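Intimin (Escherichia coli, PDB 1F00) probably mediates bacterial adhesion to host cells by binding a receptor, with immunoglobulin-like domains leading to a C-type lectin-like domain. Local coordinates at residues A[237-245]-A[269-279]. Residues are numbered along the deposited sequence; the frame is centred on the assembly and turned at random.
Sequences QTIISWVQQ and IKASESNAYAT
In the C-type lectin-like domain of intimin, two small sheets meet where strand 240-242 touches the 276-279 part of strand 276-281 at a single bridge, Ser241 with Tyr277. The short segments run at 64° to each other, so pairing is brief: Tyr277 N gives a nearly straight bond to Ile240 O (2.8 Å), in the carbonyl plane, and Trp242 N returns a weak one to Tyr277 O (3.4 Å). Beside the bridge two hydroxyls extend the link, Thr279 OG1 donating to Ser241 OG (2.8 Å), which in turn donates to Ile239 O from above the carbonyl plane. Trp242 carries much of the side-chain packing. A chi1 of -62° sets its CG opposite the carbonyl carbon and swings the indole into the bend of 269-276: Ala276 CB sits over the five-membered ring, 3.5 Å from its centroid, in a CH-pi contact, while the benzo edge lies against two carbonyl oxygens near its plane, CZ2 by Glu273 O (3.3 Å) and CH2 by Lys270 O (3.4 Å). Beyond the pair, Trp242 NE1 bonds to Val194 O and its ring touches Ala199 of helix 196-205; strand 254-259 pairs with 240-242, and strand 184-190 with 276-281.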
# COMPACT_ATOMS: atom_id res chain seq x y z
N GLN A 237 15.81 -19.29 17.35
CA GLN A 237 15.79 -18.66 18.67
C GLN A 237 17.06 -17.83 18.76
O GLN A 237 17.22 -17.01 19.66
CB GLN A 237 15.77 -19.71 19.79
CG GLN A 237 14.46 -20.48 19.87
CD GLN A 237 14.32 -21.52 18.77
OE1 GLN A 237 13.25 -22.11 18.60
NE2 GLN A 237 15.40 -21.76 18.03
N THR A 238 17.98 -18.05 17.82
CA THR A 238 19.23 -17.31 17.80
C THR A 238 19.78 -17.16 16.39
O THR A 238 19.84 -18.12 15.64
CB THR A 238 20.33 -17.98 18.65
OG1 THR A 238 21.57 -17.28 18.48
CG2 THR A 238 20.53 -19.44 18.23
N ILE A 239 20.15 -15.93 16.04
CA ILE A 239 20.75 -15.68 14.74
C ILE A 239 22.08 -14.98 15.00
O ILE A 239 22.34 -13.88 14.50
CB ILE A 239 19.85 -14.82 13.83
CG1 ILE A 239 18.53 -15.56 13.58
CG2 ILE A 239 20.54 -14.58 12.49
CD1 ILE A 239 17.58 -14.86 12.60
N ILE A 240 22.89 -15.63 15.83
CA ILE A 240 24.22 -15.12 16.17
C ILE A 240 25.01 -15.13 14.86
O ILE A 240 25.12 -16.17 14.20
CB ILE A 240 24.88 -16.03 17.25
CG1 ILE A 240 26.31 -15.56 17.53
CG2 ILE A 240 24.85 -17.49 16.81
CD1 ILE A 240 26.98 -16.32 18.66
N SER A 241 25.55 -13.98 14.48
CA SER A 241 26.28 -13.85 13.22
C SER A 241 27.67 -13.24 13.34
O SER A 241 27.90 -12.33 14.13
CB SER A 241 25.46 -12.98 12.26
OG SER A 241 24.08 -13.31 12.32
N TRP A 242 28.60 -13.75 12.54
CA TRP A 242 29.98 -13.27 12.52
C TRP A 242 30.05 -11.83 12.02
O TRP A 242 29.23 -11.42 11.19
CB TRP A 242 30.83 -14.11 11.56
CG TRP A 242 30.98 -15.56 11.87
CD1 TRP A 242 30.43 -16.61 11.19
CD2 TRP A 242 31.82 -16.13 12.89
NE1 TRP A 242 30.88 -17.80 11.71
CE2 TRP A 242 31.73 -17.54 12.75
CE3 TRP A 242 32.63 -15.60 13.89
CZ2 TRP A 242 32.43 -18.42 13.59
CZ3 TRP A 242 33.33 -16.47 14.73
CH2 TRP A 242 33.22 -17.87 14.56
N VAL A 243 31.01 -11.07 12.53
CA VAL A 243 31.24 -9.71 12.04
C VAL A 243 32.72 -9.68 11.66
O VAL A 243 33.52 -10.42 12.24
CB VAL A 243 30.96 -8.58 13.10
CG1 VAL A 243 29.55 -8.74 13.66
CG2 VAL A 243 32.01 -8.60 14.20
N GLN A 244 33.07 -8.86 10.67
CA GLN A 244 34.46 -8.75 10.20
C GLN A 244 35.47 -8.67 11.35
O GLN A 244 35.26 -7.94 12.32
CB GLN A 244 34.62 -7.51 9.31
CG GLN A 244 35.96 -7.45 8.57
CD GLN A 244 36.03 -8.41 7.40
OE1 GLN A 244 37.10 -8.93 7.07
NE2 GLN A 244 34.89 -8.65 6.76
N GLN A 245 36.56 -9.42 11.24
CA GLN A 245 37.59 -9.41 12.28
C GLN A 245 38.32 -8.07 12.30
O GLN A 245 38.54 -7.47 11.25
CB GLN A 245 38.65 -10.49 12.02
CG GLN A 245 38.26 -11.93 12.33
CD GLN A 245 39.38 -12.90 11.97
OE1 GLN A 245 39.92 -12.84 10.87
NE2 GLN A 245 39.73 -13.79 12.89
N ILE A 269 35.21 -14.92 20.20
CA ILE A 269 34.65 -16.20 19.77
C ILE A 269 35.66 -16.88 18.84
O ILE A 269 36.12 -16.27 17.87
CB ILE A 269 33.31 -15.97 19.03
CG1 ILE A 269 32.36 -15.16 19.92
CG2 ILE A 269 32.66 -17.31 18.68
CD1 ILE A 269 31.98 -15.87 21.22
N LYS A 270 36.02 -18.12 19.13
CA LYS A 270 36.99 -18.85 18.32
C LYS A 270 36.52 -18.91 16.87
O LYS A 270 35.46 -19.47 16.58
CB LYS A 270 37.20 -20.27 18.87
CG LYS A 270 38.49 -20.91 18.42
CD LYS A 270 38.71 -22.26 19.10
CE LYS A 270 40.17 -22.69 18.99
NZ LYS A 270 40.67 -22.56 17.60
N ALA A 271 37.32 -18.35 15.97
CA ALA A 271 36.99 -18.28 14.55
C ALA A 271 37.08 -19.58 13.75
O ALA A 271 36.35 -19.75 12.76
CB ALA A 271 37.87 -17.22 13.88
N SER A 272 37.96 -20.49 14.15
CA SER A 272 38.13 -21.75 13.44
C SER A 272 37.03 -22.77 13.72
O SER A 272 37.09 -23.89 13.21
CB SER A 272 39.49 -22.36 13.76
OG SER A 272 39.57 -22.71 15.13
N GLU A 273 36.04 -22.39 14.52
CA GLU A 273 34.93 -23.28 14.85
C GLU A 273 33.63 -22.73 14.26
O GLU A 273 33.52 -21.54 13.98
CB GLU A 273 34.76 -23.39 16.36
CG GLU A 273 36.02 -23.72 17.13
CD GLU A 273 35.72 -24.07 18.58
OE1 GLU A 273 34.98 -23.31 19.24
OE2 GLU A 273 36.24 -25.10 19.06
N SER A 274 32.64 -23.60 14.07
CA SER A 274 31.35 -23.17 13.53
C SER A 274 30.48 -22.65 14.68
O SER A 274 29.49 -23.27 15.08
CB SER A 274 30.67 -24.34 12.81
OG SER A 274 30.64 -25.49 13.63
N ASN A 275 30.87 -21.49 15.18
CA ASN A 275 30.23 -20.82 16.30
C ASN A 275 29.14 -19.82 15.94
O ASN A 275 28.43 -19.32 16.81
CB ASN A 275 31.30 -20.12 17.14
CG ASN A 275 32.15 -21.10 17.95
OD1 ASN A 275 33.34 -20.86 18.19
ND2 ASN A 275 31.53 -22.19 18.38
N ALA A 276 28.98 -19.51 14.66
CA ALA A 276 27.97 -18.55 14.26
C ALA A 276 27.45 -18.76 12.85
O ALA A 276 28.01 -19.55 12.09
CB ALA A 276 28.52 -17.13 14.41
N TYR A 277 26.38 -18.04 12.52
CA TYR A 277 25.79 -18.11 11.19
C TYR A 277 26.44 -17.08 10.29
O TYR A 277 26.98 -16.09 10.76
CB TYR A 277 24.29 -17.83 11.26
CG TYR A 277 23.51 -18.91 11.97
CD1 TYR A 277 23.17 -18.79 13.32
CD2 TYR A 277 23.15 -20.08 11.30
CE1 TYR A 277 22.49 -19.80 13.98
CE2 TYR A 277 22.47 -21.11 11.95
CZ TYR A 277 22.15 -20.96 13.29
OH TYR A 277 21.48 -21.98 13.94
N ALA A 278 26.38 -17.33 8.98
CA ALA A 278 26.94 -16.40 8.03
C ALA A 278 25.81 -15.48 7.60
O ALA A 278 24.83 -15.92 6.98
CB ALA A 278 27.51 -17.14 6.82
N THR A 279 25.91 -14.21 7.98
CA THR A 279 24.92 -13.22 7.60
C THR A 279 25.64 -12.27 6.66
O THR A 279 26.63 -11.64 7.03
CB THR A 279 24.36 -12.46 8.82
OG1 THR A 279 23.48 -13.33 9.56
CG2 THR A 279 23.57 -11.23 8.38
O HOH W 1 19.13 -21.43 15.50
O HOH W 2 27.86 -13.02 9.35